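Local coordinates for ureidoglycolate hydrolase (Arabidopsis thaliana, PDB 4PXC), which hydrolyses (S)-ureidoglycolate to glyoxylate, ammonium and carbon dioxide in plant purine breakdown, using two manganese ions in each subunit of a homodimer, at residues V38-Y43 and S91-I96. The protein carries 1 engineered substitution. Numbering follows the deposited sequence.
Sequences VTRVLY and SHIDAI. With MN (manganese (II) ion), chain C.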
ATOM      1  N   VAL A  38      -5.647  -7.293  16.890  1.00 16.31           N
ATOM      2  CA  VAL A  38      -6.860  -6.509  16.882  1.00 15.79           C
ATOM      3  C   VAL A  38      -6.687  -5.397  15.854  1.00 14.50           C
ATOM      4  O   VAL A  38      -5.633  -4.749  15.797  1.00 15.30           O
ATOM      5  CB  VAL A  38      -7.150  -5.882  18.272  1.00 15.13           C
ATOM      6  CG1 VAL A  38      -8.465  -5.099  18.238  1.00 14.21           C
ATOM      7  CG2 VAL A  38      -7.208  -6.965  19.359  1.00 14.60           C
ATOM      8  N   THR A  39      -7.708  -5.199  15.024  1.00 13.21           N
ATOM      9  CA  THR A  39      -7.834  -3.971  14.239  1.00 14.75           C
ATOM     10  C   THR A  39      -9.245  -3.456  14.457  1.00 13.86           C
ATOM     11  O   THR A  39     -10.219  -4.174  14.215  1.00 17.94           O
ATOM     12  CB  THR A  39      -7.626  -4.197  12.729  1.00 14.52           C
ATOM     13  OG1 THR A  39      -6.286  -4.633  12.482  1.00 16.36           O
ATOM     14  CG2 THR A  39      -7.870  -2.900  11.953  1.00 17.39           C
ATOM     15  N   ARG A  40      -9.369  -2.226  14.939  1.00 14.98           N
ATOM     16  CA  ARG A  40     -10.689  -1.647  15.120  1.00 14.07           C
ATOM     17  C   ARG A  40     -10.616  -0.152  14.874  1.00 16.22           C
ATOM     18  O   ARG A  40     -10.130   0.604  15.723  1.00 15.19           O
ATOM     19  CB  ARG A  40     -11.225  -1.923  16.525  1.00 15.13           C
ATOM     20  CG  ARG A  40     -12.643  -1.413  16.708  1.00 14.56           C
ATOM     21  CD  ARG A  40     -13.331  -2.050  17.905  1.00 16.63           C
ATOM     22  NE  ARG A  40     -12.580  -1.830  19.131  1.00 14.45           N
ATOM     23  CZ  ARG A  40     -12.063  -2.805  19.875  1.00 16.73           C
ATOM     24  NH1 ARG A  40     -12.226  -4.073  19.523  1.00 15.37           N
ATOM     25  NH2 ARG A  40     -11.390  -2.512  20.986  1.00 13.63           N
ATOM     26  N   VAL A  41     -11.116   0.266  13.714  1.00 15.46           N
ATOM     27  CA  VAL A  41     -10.969   1.644  13.253  1.00 14.63           C
ATOM     28  C   VAL A  41     -12.238   2.467  13.462  1.00 14.14           C
ATOM     29  O   VAL A  41     -13.360   1.973  13.273  1.00 15.86           O
ATOM     30  CB  VAL A  41     -10.550   1.683  11.755  1.00 17.62           C
ATOM     31  CG1 VAL A  41     -10.429   3.121  11.249  1.00 15.84           C
ATOM     32  CG2 VAL A  41      -9.223   0.935  11.551  1.00 15.12           C
ATOM     33  N   LEU A  42     -12.042   3.713  13.887  1.00 15.22           N
ATOM     34  CA  LEU A  42     -13.116   4.695  14.071  1.00 15.14           C
ATOM     35  C   LEU A  42     -14.242   4.620  13.033  1.00 17.04           C
ATOM     36  O   LEU A  42     -13.982   4.655  11.821  1.00 14.67           O
ATOM     37  CB  LEU A  42     -12.503   6.096  14.029  1.00 14.69           C
ATOM     38  CG  LEU A  42     -13.442   7.295  14.041  1.00 14.82           C
ATOM     39  CD1 LEU A  42     -14.333   7.272  15.290  1.00 15.62           C
ATOM     40  CD2 LEU A  42     -12.627   8.571  13.988  1.00 15.47           C
ATOM     41  N   TYR A  43     -15.470   4.502  13.550  1.00 16.06           N
ATOM     42  CA  TYR A  43     -16.741   4.515  12.809  1.00 18.37           C
ATOM     43  C   TYR A  43     -17.056   3.277  11.956  1.00 19.91           C
ATOM     44  O   TYR A  43     -18.140   3.188  11.386  1.00 20.24           O
ATOM     45  CB  TYR A  43     -16.918   5.792  11.976  1.00 19.21           C
ATOM     46  CG  TYR A  43     -16.970   7.083  12.770  1.00 17.33           C
ATOM     47  CD1 TYR A  43     -17.596   7.150  14.011  1.00 16.76           C
ATOM     48  CD2 TYR A  43     -16.393   8.243  12.266  1.00 17.35           C
ATOM     49  CE1 TYR A  43     -17.643   8.348  14.725  1.00 17.08           C
ATOM     50  CE2 TYR A  43     -16.434   9.433  12.968  1.00 17.95           C
ATOM     51  CZ  TYR A  43     -17.056   9.482  14.193  1.00 19.16           C
ATOM     52  OH  TYR A  43     -17.086  10.683  14.886  1.00 18.44           O
ATOM     53  N   SER A  91     -10.711   6.537  28.482  1.00 10.70           N
ATOM     54  CA  SER A  91      -9.679   6.253  27.500  1.00 10.45           C
ATOM     55  C   SER A  91     -10.386   5.890  26.209  1.00 13.13           C
ATOM     56  O   SER A  91     -11.557   6.231  26.026  1.00 12.49           O
ATOM     57  CB  SER A  91      -8.795   5.102  27.988  1.00 11.81           C
ATOM     58  OG  SER A  91      -7.567   5.069  27.266  1.00 11.63           O
ATOM     59  N   HIS A  92      -9.694   5.184  25.320  1.00 11.17           N
ATOM     60  CA  HIS A  92     -10.227   4.904  23.994  1.00 12.78           C
ATOM     61  C   HIS A  92     -10.341   3.398  23.780  1.00 13.85           C
ATOM     62  O   HIS A  92      -9.769   2.609  24.533  1.00 12.82           O
ATOM     63  CB  HIS A  92      -9.285   5.484  22.943  1.00 13.10           C
ATOM     64  CG  HIS A  92      -7.942   4.805  22.912  1.00 13.65           C
ATOM     65  ND1 HIS A  92      -7.646   3.800  22.022  1.00 13.41           N
ATOM     66  CD2 HIS A  92      -6.842   4.976  23.676  1.00 13.48           C
ATOM     67  CE1 HIS A  92      -6.406   3.382  22.223  1.00 14.19           C
ATOM     68  NE2 HIS A  92      -5.897   4.082  23.230  1.00 12.07           N
ATOM     69  N   ILE A  93     -11.095   2.977  22.774  1.00 12.47           N
ATOM     70  CA  ILE A  93     -11.135   1.542  22.461  1.00 13.71           C
ATOM     71  C   ILE A  93     -10.753   1.243  21.012  1.00 14.06           C
ATOM     72  O   ILE A  93     -10.719   0.075  20.599  1.00 12.80           O
ATOM     73  CB  ILE A  93     -12.504   0.888  22.780  1.00 14.29           C
ATOM     74  CG1 ILE A  93     -13.606   1.496  21.909  1.00 16.34           C
ATOM     75  CG2 ILE A  93     -12.829   1.008  24.278  1.00 17.06           C
ATOM     76  CD1 ILE A  93     -15.003   0.970  22.249  1.00 17.46           C
ATOM     77  N   ASP A  94     -10.457   2.278  20.232  1.00 13.38           N
ATOM     78  CA  ASP A  94      -9.978   2.009  18.876  1.00 13.39           C
ATOM     79  C   ASP A  94      -8.571   1.404  18.899  1.00 15.33           C
ATOM     80  O   ASP A  94      -7.828   1.557  19.881  1.00 14.38           O
ATOM     81  CB  ASP A  94     -10.126   3.217  17.915  1.00 13.64           C
ATOM     82  CG  ASP A  94      -9.317   4.426  18.326  1.00 14.96           C
ATOM     83  OD1 ASP A  94      -9.103   4.658  19.540  1.00 16.28           O
ATOM     84  OD2 ASP A  94      -8.918   5.191  17.416  1.00 14.87           O
ATOM     85  N   ALA A  95      -8.243   0.655  17.847  1.00 14.37           N
ATOM     86  CA  ALA A  95      -7.002  -0.107  17.806  1.00 14.27           C
ATOM     87  C   ALA A  95      -6.424  -0.002  16.420  1.00 14.78           C
ATOM     88  O   ALA A  95      -7.117  -0.276  15.431  1.00 14.31           O
ATOM     89  CB  ALA A  95      -7.264  -1.563  18.144  1.00 13.72           C
ATOM     90  N   ILE A  96      -5.154   0.381  16.331  1.00 12.99           N
ATOM     91  CA  ILE A  96      -4.510   0.460  15.023  1.00 13.94           C
ATOM     92  C   ILE A  96      -4.362  -0.955  14.448  1.00 14.33           C
ATOM     93  O   ILE A  96      -4.481  -1.944  15.196  1.00 12.75           O
ATOM     94  CB  ILE A  96      -3.145   1.176  15.104  1.00 13.71           C
ATOM     95  CG1 ILE A  96      -2.095   0.289  15.766  1.00 14.76           C
ATOM     96  CG2 ILE A  96      -3.276   2.508  15.832  1.00 11.32           C
ATOM     97  CD1 ILE A  96      -0.736   0.978  15.852  1.00 12.06           C
TER
HETATM   98 MN    MN C 501      -3.760   4.232  24.197  1.00 13.86          MN
HETATM   99  O   HOH W   1      -9.358   4.498  14.817  1.00 12.20           O
HETATM  100  O   HOH W   2      -4.064   6.446  24.864  1.00 13.61           O
HETATM  101  O   HOH W   3      -3.551   5.140  21.802  1.00 20.76           O
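R40 and A95 pair through their backbones as a single antiparallel hydrogen-bonded bridge: R40 N donates to A95 O at 3.0 Å (167° at the hydrogen), and A95 N returns a bond to R40 O at 2.8 Å (175°). Both side chains rise on the same face, where V38 CG1 also packs on A95 CB at 3.7 Å.

A second set of polar bonds comes from the R40 side chain. It leaves with CG anti to the backbone N (chi1 -176°) and bends at chi3, which brings the guanidinium edge back to I93 O. R40 NH2 makes the shorter bond, 2.7 Å to I93 O, lying in the carbonyl plane although the oxygen is tilted from the guanidinium plane; NE adds a weak one to the same atom. One buried carbonyl thus receives two N-H groups, while NH1 is engaged by F30 O.

Water forms the third link, accepting from L42 N and donating to D94 OD2, a carboxylate oxygen also bonded to S136. The other carboxylate oxygen, OD1, and the D94 carbonyl each take a weak bond from H92 ND1, consistent with D94 orienting the imidazole of H92, whose NE2 binds manganese at 2.4 Å; D103, H208 and two waters are also bound to that ion. Through D94, the neighbour of A95, the bridge lies close to what is probably the second shell of the dinuclear manganese site.

In the fold, strand 38-40 lies against the end of strand 86-96, which runs parallel to strands 129-134 and 201-209; R40 and I93 pack on A50 of helix 45-60, and helix 105-120 touches them through V105 and V108 respectively.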